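PDB 3GAA: uncharacterized protein Ta1441 from Thermoplasma acidophilum, which is of unknown function but belongs to the PAC2 family and is probably related to the chaperones that help proteasomes assemble. Local coordinates for residues A[12-15]-A[19-22]; A[40-45]-A[197-202]; A[57-62]-A[108-113]; A[113-118]-A[178-183]; A[119-124]-A[208-213]. All coordinates share one frame; numbering follows the deposited sequence.

Contact 1 (A[12-15]-A[19-22]); sequences SESQ and LEKR
Ser14 and Leu19 are joined through the backbone: Leu19 N donates to Ser14 O at 3.0 Å with an N-H...O angle of 154°. The bond ties residues five apart, so the chain folds back on itself just after the short helix 13-16.

Apolar packing follows from this turn. Leu19 lays its CD2 methyl against Ser14, reaching CB at 3.6 Å, and the same methyl comes 4.2 Å from the carbonyl carbon C of Glu13. A small residue such as serine lets the leucine branch lie close to the helix backbone, while Leu19 also packs on Asp115 of the second subunit.

The polar part is looser. Glu20 sends CG opposite its backbone N (chi1 -176°) and then bends at chi2, which leaves OE1 3.6 Å from Ser14 OG, beside the hydroxyl rather than firmly bonded to it. Its stronger partner is Lys9 of the third subunit, bound through OE2 in a salt bridge. With the carboxylate cut back to an alanine methyl, that lysine would probably lose its salt-bridge mate and Ser14 the group lying beside it. Backbone bond and leucine thus shape the turn within the chain, whereas the charge at its flank is spent on joining subunits.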
# COMPACT_ATOMS: atom_id res chain seq x y z
N SER A 12 -0.96 -14.51 22.51
CA SER A 12 -1.15 -13.25 21.84
C SER A 12 -2.36 -13.26 20.96
O SER A 12 -2.43 -12.55 19.98
CB SER A 12 0.07 -12.99 21.00
OG SER A 12 0.53 -14.21 20.46
N GLU A 13 -3.32 -14.09 21.32
CA GLU A 13 -4.53 -14.28 20.51
C GLU A 13 -5.33 -12.92 20.48
O GLU A 13 -5.71 -12.43 19.41
CB GLU A 13 -5.34 -15.53 21.00
CG GLU A 13 -4.44 -16.87 21.22
CD GLU A 13 -5.05 -18.26 20.69
OE1 GLU A 13 -6.27 -18.50 20.87
OE2 GLU A 13 -4.34 -19.16 20.12
N SER A 14 -5.48 -12.28 21.64
CA SER A 14 -6.15 -10.96 21.75
C SER A 14 -5.54 -9.87 20.85
O SER A 14 -6.14 -8.83 20.60
CB SER A 14 -6.11 -10.49 23.19
OG SER A 14 -4.80 -9.97 23.46
N GLN A 15 -4.33 -10.12 20.38
CA GLN A 15 -3.60 -9.14 19.60
C GLN A 15 -3.54 -9.43 18.08
O GLN A 15 -3.60 -8.50 17.28
CB GLN A 15 -2.21 -9.02 20.21
CG GLN A 15 -1.67 -7.62 20.22
CD GLN A 15 -0.63 -7.41 19.15
OE1 GLN A 15 -0.77 -6.53 18.29
NE2 GLN A 15 0.45 -8.20 19.20
N LEU A 19 -9.01 -8.69 19.79
CA LEU A 19 -10.05 -9.46 20.57
C LEU A 19 -9.98 -9.02 22.03
O LEU A 19 -10.35 -9.76 22.94
CB LEU A 19 -9.78 -11.00 20.39
CG LEU A 19 -10.01 -12.26 21.32
CD1 LEU A 19 -10.02 -13.55 20.43
CD2 LEU A 19 -9.01 -12.44 22.52
N GLU A 20 -9.55 -7.76 22.20
CA GLU A 20 -9.01 -7.25 23.45
C GLU A 20 -10.07 -6.89 24.51
O GLU A 20 -9.83 -7.07 25.70
CB GLU A 20 -8.11 -6.07 23.13
CG GLU A 20 -7.40 -5.51 24.32
CD GLU A 20 -6.23 -6.35 24.75
OE1 GLU A 20 -6.42 -7.40 25.43
OE2 GLU A 20 -5.11 -5.94 24.38
N LYS A 21 -11.24 -6.40 24.07
CA LYS A 21 -12.42 -6.22 24.96
C LYS A 21 -12.71 -7.48 25.76
O LYS A 21 -13.17 -7.41 26.89
CB LYS A 21 -13.68 -5.85 24.17
N ARG A 22 -12.43 -8.62 25.13
CA ARG A 22 -12.79 -9.95 25.65
C ARG A 22 -12.24 -10.21 27.05
O ARG A 22 -12.95 -10.70 27.90
CB ARG A 22 -12.31 -11.04 24.67
CG ARG A 22 -12.82 -12.47 24.90
CD ARG A 22 -12.72 -13.33 23.58
NE ARG A 22 -13.47 -12.68 22.49
CZ ARG A 22 -14.80 -12.56 22.47
NH1 ARG A 22 -15.56 -13.10 23.43
NH2 ARG A 22 -15.39 -11.91 21.47

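Contact 2 (A[40-45]-A[197-202]); sequences GVLAAS and GAVLSI
Val199 meets Leu42 and Ala43 with its two methyls, one to each residue. Its CB points at helix 40-45 and forks there. CG1 stands anti to the backbone N (chi1 174°) and rests on Ala43, 3.9 Å from its CA. The other branch, CG2, is anti to the carbonyl carbon and touches Leu42 CB at 3.5 Å. The valine tip therefore straddles the backbone between two successive residues, a task to which a short beta-branched side chain is well suited.

Alanine suits position 43 because its small side chain leaves the helix surface low enough for the valine to reach the main chain. The Ala43 CB is met in turn by Ile202 CG2 at 3.8 Å, one helical turn on from Val199. All of these groups are apolar and buried, and no hydrogen bond crosses. Beyond its CB, Leu42 continues to Leu226 on helix 219-243.

The axes of the two short segments approach to 9.2 Å and cross at -62°. Ala44 packs on Val91 and Met93 of strand 89-94, and Ile202 on Thr187 of strand 181-190. Two helices meeting through small and branched apolar residues while both rest on one central sheet are typical of a layered alpha/beta fold.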
# COMPACT_ATOMS: atom_id res chain seq x y z
N GLY A 40 -2.46 14.84 39.42
CA GLY A 40 -2.89 13.69 38.60
C GLY A 40 -2.01 12.43 38.70
O GLY A 40 -2.52 11.33 38.94
N VAL A 41 -0.69 12.58 38.52
CA VAL A 41 0.25 11.45 38.61
C VAL A 41 0.34 10.92 40.04
O VAL A 41 0.47 9.73 40.28
CB VAL A 41 1.67 11.81 38.09
CG1 VAL A 41 1.63 12.14 36.59
CG2 VAL A 41 2.16 12.98 38.79
N LEU A 42 0.24 11.81 41.00
CA LEU A 42 0.18 11.37 42.37
C LEU A 42 -1.07 10.58 42.63
O LEU A 42 -0.99 9.58 43.30
CB LEU A 42 0.27 12.56 43.31
CG LEU A 42 1.65 13.24 43.35
CD1 LEU A 42 1.57 14.44 44.30
CD2 LEU A 42 2.75 12.27 43.78
N ALA A 43 -2.22 10.97 42.13
CA ALA A 43 -3.40 10.10 42.30
C ALA A 43 -3.20 8.75 41.59
O ALA A 43 -3.34 7.72 42.20
CB ALA A 43 -4.70 10.79 41.82
N ALA A 44 -2.81 8.81 40.31
CA ALA A 44 -2.58 7.63 39.47
C ALA A 44 -1.73 6.70 40.25
O ALA A 44 -2.16 5.58 40.52
CB ALA A 44 -1.88 7.95 38.17
N SER A 45 -0.55 7.15 40.68
CA SER A 45 0.33 6.27 41.45
C SER A 45 -0.28 5.73 42.70
O SER A 45 -0.20 4.52 42.94
CB SER A 45 1.55 6.99 41.86
OG SER A 45 2.15 7.35 40.67
N GLY A 197 -3.65 16.50 50.55
CA GLY A 197 -5.09 16.73 50.53
C GLY A 197 -5.66 16.95 49.13
O GLY A 197 -6.85 16.74 48.91
N ALA A 198 -4.82 17.38 48.18
CA ALA A 198 -5.25 17.49 46.79
C ALA A 198 -5.58 16.06 46.32
O ALA A 198 -6.71 15.74 45.93
CB ALA A 198 -4.17 18.12 45.94
N VAL A 199 -4.61 15.18 46.43
CA VAL A 199 -4.84 13.84 46.06
C VAL A 199 -6.02 13.20 46.82
O VAL A 199 -6.83 12.57 46.23
CB VAL A 199 -3.55 13.02 46.22
CG1 VAL A 199 -3.83 11.50 45.95
CG2 VAL A 199 -2.52 13.57 45.25
N LEU A 200 -6.12 13.40 48.12
CA LEU A 200 -7.22 12.84 48.88
C LEU A 200 -8.58 13.25 48.34
O LEU A 200 -9.41 12.40 48.14
CB LEU A 200 -7.09 13.19 50.34
CG LEU A 200 -8.31 12.81 51.18
CD1 LEU A 200 -8.64 11.28 51.11
CD2 LEU A 200 -8.06 13.29 52.58
N SER A 201 -8.79 14.52 48.03
CA SER A 201 -10.08 14.95 47.48
C SER A 201 -10.48 14.31 46.17
O SER A 201 -11.71 14.03 45.95
CB SER A 201 -10.02 16.41 47.19
OG SER A 201 -9.69 17.09 48.36
N ILE A 202 -9.48 14.16 45.29
CA ILE A 202 -9.69 13.56 43.99
C ILE A 202 -10.09 12.12 44.21
O ILE A 202 -11.01 11.64 43.55
CB ILE A 202 -8.41 13.64 43.08
CG1 ILE A 202 -8.57 14.59 41.86
CG2 ILE A 202 -8.11 12.28 42.44
CD1 ILE A 202 -8.81 16.03 42.13

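Contact 3 (A[57-62]-A[108-113]); sequences AHLISQ and NTLMNW
Leu59 faces Thr109 and Leu110 with the forked end of its side chain. Its CG lies anti to the backbone N (chi1 -166°), which carries both methyls off the strand towards helix 108-113. Against Leu110 it stands at about a right angle: Leu59 CD1 touches Leu110 CD1 at 3.7 Å, and the same methyl approaches Leu110 CB at 3.8 Å. Thr109 is met obliquely, with its CG2 methyl 3.9 Å from Leu59 CG.

The threonine divides its two branches by chemistry. CG2, anti to the backbone N, is turned to the leucine, while OG1 makes a weak hydrogen bond back to Glu105 O, one turn earlier in the helix. The small Ala57 leaves room for the long Trp113, whose CZ2 comes to 4.0 Å from Ala57 CB. Were Leu59 reduced to an alanine, Thr109 CG2 and Leu110 CD1 would probably be left without their partner and a gap would open between strand and helix.

The strand and helix segments run at 147° to each other, with their axes 9.7 Å apart at closest approach. Within the chain, strand 54-60 is the outermost on its side of the sheet and pairs with strand 79-83, whose Ile81 packs on both Ala57 and Leu110. Its other side is taken by an antiparallel strand of the third subunit, so the sheet continues across the interface, and Ile5 and Val7 of that subunit pack on Thr109 and Trp113.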
# COMPACT_ATOMS: atom_id res chain seq x y z
N ALA A 57 0.14 -2.66 29.92
CA ALA A 57 0.42 -2.06 28.61
C ALA A 57 1.39 -0.89 28.76
O ALA A 57 1.51 -0.29 29.83
CB ALA A 57 -0.88 -1.59 27.96
N HIS A 58 2.14 -0.60 27.71
CA HIS A 58 2.90 0.66 27.62
C HIS A 58 2.36 1.38 26.42
O HIS A 58 1.90 0.73 25.50
CB HIS A 58 4.38 0.43 27.35
CG HIS A 58 5.12 -0.25 28.45
ND1 HIS A 58 5.81 0.46 29.42
CD2 HIS A 58 5.32 -1.56 28.72
CE1 HIS A 58 6.38 -0.39 30.25
NE2 HIS A 58 6.11 -1.62 29.85
N LEU A 59 2.43 2.72 26.43
CA LEU A 59 2.13 3.54 25.28
C LEU A 59 3.47 4.02 24.71
O LEU A 59 4.21 4.78 25.32
CB LEU A 59 1.20 4.69 25.65
CG LEU A 59 0.53 5.45 24.51
CD1 LEU A 59 -0.77 6.10 24.96
CD2 LEU A 59 1.41 6.55 23.95
N ILE A 60 3.76 3.49 23.54
CA ILE A 60 5.00 3.71 22.77
C ILE A 60 4.74 4.84 21.80
O ILE A 60 3.67 4.85 21.15
CB ILE A 60 5.25 2.45 21.87
CG1 ILE A 60 5.98 1.37 22.59
CG2 ILE A 60 6.02 2.71 20.57
CD1 ILE A 60 6.17 0.25 21.55
N SER A 61 5.71 5.73 21.63
CA SER A 61 5.55 6.83 20.67
C SER A 61 6.77 7.71 20.55
O SER A 61 7.43 8.03 21.52
CB SER A 61 4.37 7.74 21.06
OG SER A 61 4.36 8.95 20.30
N GLN A 62 7.03 8.17 19.35
CA GLN A 62 8.09 9.11 19.13
C GLN A 62 7.92 10.42 19.88
O GLN A 62 8.87 11.18 20.08
CB GLN A 62 8.08 9.38 17.69
CG GLN A 62 9.07 10.38 17.25
CD GLN A 62 8.67 10.88 15.90
OE1 GLN A 62 7.61 10.46 15.35
NE2 GLN A 62 9.48 11.79 15.34
N ASN A 108 -5.06 10.40 21.03
CA ASN A 108 -5.69 9.55 20.08
C ASN A 108 -5.21 8.10 20.11
O ASN A 108 -5.99 7.22 19.95
CB ASN A 108 -5.49 10.12 18.69
CG ASN A 108 -6.28 9.36 17.69
OD1 ASN A 108 -7.50 9.49 17.64
ND2 ASN A 108 -5.62 8.47 16.96
N THR A 109 -3.93 7.86 20.28
CA THR A 109 -3.43 6.54 20.47
C THR A 109 -4.07 5.92 21.72
O THR A 109 -4.66 4.82 21.68
CB THR A 109 -1.91 6.61 20.65
OG1 THR A 109 -1.31 7.06 19.42
CG2 THR A 109 -1.31 5.27 21.06
N LEU A 110 -3.96 6.62 22.83
CA LEU A 110 -4.59 6.18 24.07
C LEU A 110 -6.06 5.86 23.90
O LEU A 110 -6.52 4.80 24.34
CB LEU A 110 -4.44 7.22 25.17
CG LEU A 110 -4.78 6.73 26.57
CD1 LEU A 110 -3.87 5.57 27.00
CD2 LEU A 110 -4.64 7.90 27.46
N MET A 111 -6.80 6.76 23.26
CA MET A 111 -8.23 6.53 23.16
C MET A 111 -8.60 5.43 22.21
O MET A 111 -9.67 4.88 22.36
CB MET A 111 -8.99 7.82 22.89
CG MET A 111 -9.09 8.70 24.18
SD MET A 111 -9.90 7.79 25.53
CE MET A 111 -11.49 7.40 24.66
N ASN A 112 -7.72 5.08 21.26
CA ASN A 112 -7.93 3.88 20.43
C ASN A 112 -7.83 2.61 21.24
O ASN A 112 -8.63 1.72 21.11
CB ASN A 112 -6.93 3.79 19.26
CG ASN A 112 -7.35 4.61 18.05
OD1 ASN A 112 -6.54 5.32 17.45
ND2 ASN A 112 -8.62 4.50 17.67
N TRP A 113 -6.84 2.52 22.09
CA TRP A 113 -6.68 1.31 22.87
C TRP A 113 -7.79 1.19 23.89
O TRP A 113 -8.29 0.12 24.12
CB TRP A 113 -5.34 1.38 23.58
CG TRP A 113 -4.97 0.21 24.35
CD1 TRP A 113 -4.21 -0.78 23.93
CD2 TRP A 113 -5.28 -0.07 25.73
NE1 TRP A 113 -4.02 -1.70 24.94
CE2 TRP A 113 -4.70 -1.29 26.05
CE3 TRP A 113 -6.01 0.61 26.72
CZ2 TRP A 113 -4.80 -1.88 27.31
CZ3 TRP A 113 -6.12 0.01 27.99
CH2 TRP A 113 -5.51 -1.23 28.26

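Contact 4 (A[113-118]-A[178-183]); sequences WIDQVG and RKITGL
Asp115 and Arg178, with CA atoms 7.9 Å apart, both lie near the C-terminal ends of helices, 103-117 and 166-178. Each helix closes in a Schellman motif. Gly118 ends the first with phi of 91°, where a CB would run into the preceding carbonyl O, so glycine fits; Gly118 N bonds back to Asp115 O at 3.2 Å. Lys179 takes the same left-handed role after the second helix, and the chain then enters strand 181-190.

Both helices lead into neighbouring parallel strands, 121-130 and 181-190. Helix 103-117 is itself the connection of a beta-alpha-beta crossover from strand 89-94 to strand 121-130.

Between the two helix ends runs a salt bridge. Arg178, extended from CG to NE, brings NH1 to Asp115 OD2 at 3.0 Å, with an N-H...O angle of 159°. The carboxylate oxygen lies at the guanidinium edge and uses its anti lone pair. The planes of the two groups stand 75° apart, so the grip is by one N-H rather than by a flat, two-bond pairing. Arg178 NE is held by Glu174, and Asp115 OD1 by Arg22 of the second subunit, so this buried aspartate probably offsets positive charge from two chains. Ile180 lays its CD1 methyl against the carboxylate, 3.7 Å from Asp115 OD1 and 3.8 Å from Asp115 CG.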
# COMPACT_ATOMS: atom_id res chain seq x y z
N TRP A 113 -6.84 2.52 22.09
CA TRP A 113 -6.68 1.31 22.87
C TRP A 113 -7.79 1.19 23.89
O TRP A 113 -8.29 0.12 24.12
CB TRP A 113 -5.34 1.38 23.58
CG TRP A 113 -4.97 0.21 24.35
CD1 TRP A 113 -4.21 -0.78 23.93
CD2 TRP A 113 -5.28 -0.07 25.73
NE1 TRP A 113 -4.02 -1.70 24.94
CE2 TRP A 113 -4.70 -1.29 26.05
CE3 TRP A 113 -6.01 0.61 26.72
CZ2 TRP A 113 -4.80 -1.88 27.31
CZ3 TRP A 113 -6.12 0.01 27.99
CH2 TRP A 113 -5.51 -1.23 28.26
N ILE A 114 -8.15 2.31 24.50
CA ILE A 114 -9.14 2.31 25.53
C ILE A 114 -10.48 2.02 24.92
O ILE A 114 -11.26 1.32 25.50
CB ILE A 114 -9.15 3.66 26.28
CG1 ILE A 114 -7.95 3.72 27.20
CG2 ILE A 114 -10.33 3.79 27.18
CD1 ILE A 114 -7.81 5.05 27.85
N ASP A 115 -10.78 2.56 23.75
CA ASP A 115 -12.07 2.29 23.10
C ASP A 115 -12.16 0.78 22.84
O ASP A 115 -13.19 0.17 23.05
CB ASP A 115 -12.22 3.10 21.78
CG ASP A 115 -13.69 3.37 21.37
OD1 ASP A 115 -14.56 2.64 21.92
OD2 ASP A 115 -13.95 4.30 20.49
N GLN A 116 -11.05 0.17 22.42
CA GLN A 116 -11.06 -1.26 22.04
C GLN A 116 -11.06 -2.22 23.21
O GLN A 116 -11.54 -3.31 23.07
CB GLN A 116 -9.88 -1.60 21.11
CG GLN A 116 -10.30 -2.07 19.70
CD GLN A 116 -10.91 -0.95 18.82
OE1 GLN A 116 -10.71 -0.90 17.60
NE2 GLN A 116 -11.67 -0.06 19.45
N VAL A 117 -10.51 -1.82 24.34
CA VAL A 117 -10.59 -2.57 25.59
C VAL A 117 -12.03 -2.58 26.19
O VAL A 117 -12.33 -3.35 27.13
CB VAL A 117 -9.59 -1.94 26.57
CG1 VAL A 117 -10.08 -2.01 27.98
CG2 VAL A 117 -8.22 -2.56 26.41
N GLY A 118 -12.94 -1.74 25.66
CA GLY A 118 -14.33 -1.76 26.07
C GLY A 118 -14.66 -0.82 27.21
O GLY A 118 -15.71 -0.94 27.84
N ARG A 178 -16.27 9.70 20.24
CA ARG A 178 -16.46 8.27 20.31
C ARG A 178 -17.72 7.85 21.03
O ARG A 178 -18.03 6.68 21.05
CB ARG A 178 -15.27 7.65 21.00
CG ARG A 178 -14.02 7.74 20.15
CD ARG A 178 -12.83 7.38 20.97
NE ARG A 178 -11.56 7.62 20.30
CZ ARG A 178 -10.99 6.75 19.49
NH1 ARG A 178 -11.58 5.59 19.26
NH2 ARG A 178 -9.83 7.00 18.93
N LYS A 179 -18.45 8.80 21.61
CA LYS A 179 -19.54 8.54 22.57
C LYS A 179 -19.24 7.63 23.75
O LYS A 179 -20.02 6.79 24.09
CB LYS A 179 -20.79 8.09 21.83
CG LYS A 179 -21.52 9.24 21.15
CD LYS A 179 -23.07 9.06 21.22
CE LYS A 179 -23.65 9.45 22.62
NZ LYS A 179 -23.64 10.96 22.89
N ILE A 180 -18.07 7.78 24.35
CA ILE A 180 -17.78 7.20 25.66
C ILE A 180 -17.85 8.33 26.69
O ILE A 180 -17.49 9.45 26.36
CB ILE A 180 -16.36 6.69 25.74
CG1 ILE A 180 -16.09 5.70 24.61
CG2 ILE A 180 -16.12 6.10 27.12
CD1 ILE A 180 -14.68 5.19 24.59
N THR A 181 -18.29 8.04 27.91
CA THR A 181 -18.47 9.07 28.93
C THR A 181 -17.11 9.45 29.42
O THR A 181 -16.39 8.56 29.84
CB THR A 181 -19.25 8.57 30.16
OG1 THR A 181 -20.54 8.16 29.72
CG2 THR A 181 -19.39 9.70 31.19
N GLY A 182 -16.78 10.73 29.33
CA GLY A 182 -15.50 11.25 29.80
C GLY A 182 -15.75 12.41 30.77
O GLY A 182 -16.55 13.28 30.44
N LEU A 183 -15.18 12.38 31.97
CA LEU A 183 -15.16 13.57 32.79
C LEU A 183 -13.83 13.78 33.33
O LEU A 183 -12.97 12.96 33.17
CB LEU A 183 -16.18 13.59 33.92
CG LEU A 183 -16.30 12.46 34.90
CD1 LEU A 183 -16.94 11.27 34.16
CD2 LEU A 183 -14.94 12.17 35.44

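Contact 5 (A[119-124]-A[208-213]); sequences ASEIVI and KAYNLK
Glu121 OE1 is gripped by two groups. Tyr210 OH donates to it at 2.5 Å, and Lys147 NZ forms a salt bridge with the same oxygen. Lys147 NZ is also hydrogen-bonded to Tyr210 OH, so carboxylate, phenol and ammonium close a small polar triangle. The phenol meets OE1 on its anti side, 17° out of the carboxylate plane, and OE1 sits at the edge of the tyrosine ring. Carboxylate and ring planes are turned 65° from each other. The positive charge of Lys147 probably helps to keep the glutamate ionised.

Strand 121-130 lies in the interior of the sheet, between the parallel strands 28-32 and 181-190, and Tyr210 is the last residue of helix 196-210, which packs across one face in this alpha/beta fold. The other face belongs to helices 103-117 and 166-178, on which Ile122 packs. Glu121 and Val123, two residues apart on the strand, therefore both point to the helix that carries the tyrosine.

Glu121 and Tyr210 have CA atoms 9.5 Å apart, a distance that a long aromatic side chain is suited to bridge. Tyr210 CG is anti to the carbonyl carbon (chi1 -67°), which carries the ring out to the strand. One side of the ring rim packs on the glutamate chain, with Tyr210 CE1 3.8 Å from Glu121 CG. The other carries CE2, 3.7 Å from Val123 CG2, which approaches the ring obliquely. Val123 is buried and packs further on Leu183 and Phe185 of the next strand.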
# COMPACT_ATOMS: atom_id res chain seq x y z
N ALA A 119 -13.79 0.16 27.46
CA ALA A 119 -13.94 1.05 28.63
C ALA A 119 -15.29 1.77 28.62
O ALA A 119 -15.73 2.22 27.60
CB ALA A 119 -12.82 2.01 28.70
N SER A 120 -15.93 1.87 29.77
CA SER A 120 -17.22 2.52 29.90
C SER A 120 -17.05 4.02 30.11
O SER A 120 -17.73 4.77 29.47
CB SER A 120 -18.00 1.91 31.06
OG SER A 120 -17.11 1.51 32.10
N GLU A 121 -16.15 4.44 31.00
CA GLU A 121 -16.01 5.85 31.42
C GLU A 121 -14.55 6.20 31.67
O GLU A 121 -13.85 5.43 32.32
CB GLU A 121 -16.74 6.11 32.74
CG GLU A 121 -18.08 5.35 32.94
CD GLU A 121 -19.29 6.28 33.14
OE1 GLU A 121 -19.13 7.40 33.73
OE2 GLU A 121 -20.42 5.88 32.73
N ILE A 122 -14.11 7.37 31.23
CA ILE A 122 -12.74 7.80 31.42
C ILE A 122 -12.71 8.96 32.35
O ILE A 122 -13.44 9.86 32.14
CB ILE A 122 -12.14 8.23 30.09
CG1 ILE A 122 -12.21 7.05 29.14
CG2 ILE A 122 -10.70 8.66 30.23
CD1 ILE A 122 -11.96 7.46 27.73
N VAL A 123 -11.90 8.95 33.39
CA VAL A 123 -11.89 10.07 34.30
C VAL A 123 -10.53 10.67 34.22
O VAL A 123 -9.55 9.94 34.32
CB VAL A 123 -12.12 9.59 35.72
CG1 VAL A 123 -12.18 10.73 36.62
CG2 VAL A 123 -13.40 8.79 35.79
N ILE A 124 -10.43 11.98 34.03
CA ILE A 124 -9.09 12.62 34.02
C ILE A 124 -8.84 13.38 35.31
O ILE A 124 -9.66 14.24 35.73
CB ILE A 124 -8.89 13.54 32.86
CG1 ILE A 124 -8.99 12.75 31.57
CG2 ILE A 124 -7.55 14.16 32.97
CD1 ILE A 124 -9.80 13.46 30.51
N LYS A 208 -17.01 8.61 45.31
CA LYS A 208 -18.37 9.08 45.21
C LYS A 208 -18.95 8.87 43.81
O LYS A 208 -20.11 8.60 43.67
CB LYS A 208 -18.43 10.56 45.51
CG LYS A 208 -19.83 11.11 45.69
CD LYS A 208 -20.35 10.84 47.09
CE LYS A 208 -21.81 11.27 47.35
NZ LYS A 208 -22.12 11.11 48.86
N ALA A 209 -18.17 9.02 42.75
CA ALA A 209 -18.76 8.92 41.45
C ALA A 209 -18.95 7.48 41.01
O ALA A 209 -19.95 7.20 40.36
CB ALA A 209 -17.97 9.70 40.42
N TYR A 210 -18.01 6.59 41.36
CA TYR A 210 -17.89 5.26 40.72
C TYR A 210 -17.82 4.13 41.69
O TYR A 210 -17.70 2.97 41.31
CB TYR A 210 -16.65 5.22 39.83
CG TYR A 210 -16.85 6.14 38.67
CD1 TYR A 210 -17.68 5.76 37.62
CD2 TYR A 210 -16.34 7.43 38.66
CE1 TYR A 210 -17.97 6.60 36.56
CE2 TYR A 210 -16.62 8.31 37.57
CZ TYR A 210 -17.44 7.86 36.53
OH TYR A 210 -17.77 8.67 35.46
N ASN A 211 -17.89 4.45 42.97
CA ASN A 211 -17.94 3.43 43.95
C ASN A 211 -16.86 2.38 43.78
O ASN A 211 -17.00 1.24 44.16
CB ASN A 211 -19.32 2.82 43.92
CG ASN A 211 -19.58 1.96 45.14
OD1 ASN A 211 -19.98 0.78 45.00
ND2 ASN A 211 -19.28 2.50 46.34
N LEU A 212 -15.74 2.77 43.19
CA LEU A 212 -14.51 2.02 43.38
C LEU A 212 -14.46 2.17 44.86
O LEU A 212 -15.17 3.07 45.36
CB LEU A 212 -13.36 2.74 42.73
CG LEU A 212 -13.62 3.17 41.28
CD1 LEU A 212 -12.29 3.38 40.55
CD2 LEU A 212 -14.50 2.14 40.58
N LYS A 213 -13.73 1.38 45.61
CA LYS A 213 -13.66 1.74 47.03
C LYS A 213 -12.23 1.85 47.44
O LYS A 213 -11.72 1.04 48.16
CB LYS A 213 -14.45 0.76 47.86
CG LYS A 213 -15.97 1.04 47.84
CD LYS A 213 -16.79 -0.24 47.56
CE LYS A 213 -16.75 -1.27 48.65
NZ LYS A 213 -18.04 -2.06 48.64

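In the fold
Contact 2 lies nearest the chain's centre and is purely apolar; contact 3, also apolar, lies farther out at an edge strand that a third subunit extends. Contact 1, centred about 23 Å from that centre, is nevertheless buried, because two other subunits cover it, and its charged groups bond to them. Contacts 3 and 4 share Trp113 and helix 103-117, whereas contacts 2 and 5 use helix 196-210. Contacts 4 and 5 meet through adjacent parallel strands; buried contact 4 is held by a salt bridge, partly buried contact 5 by a tyrosine-glutamate hydrogen bond that an outside lysine joins. Arg22 of contact 1 reaches, in the second subunit, Asp115 of contact 4 and Ala119 of contact 5.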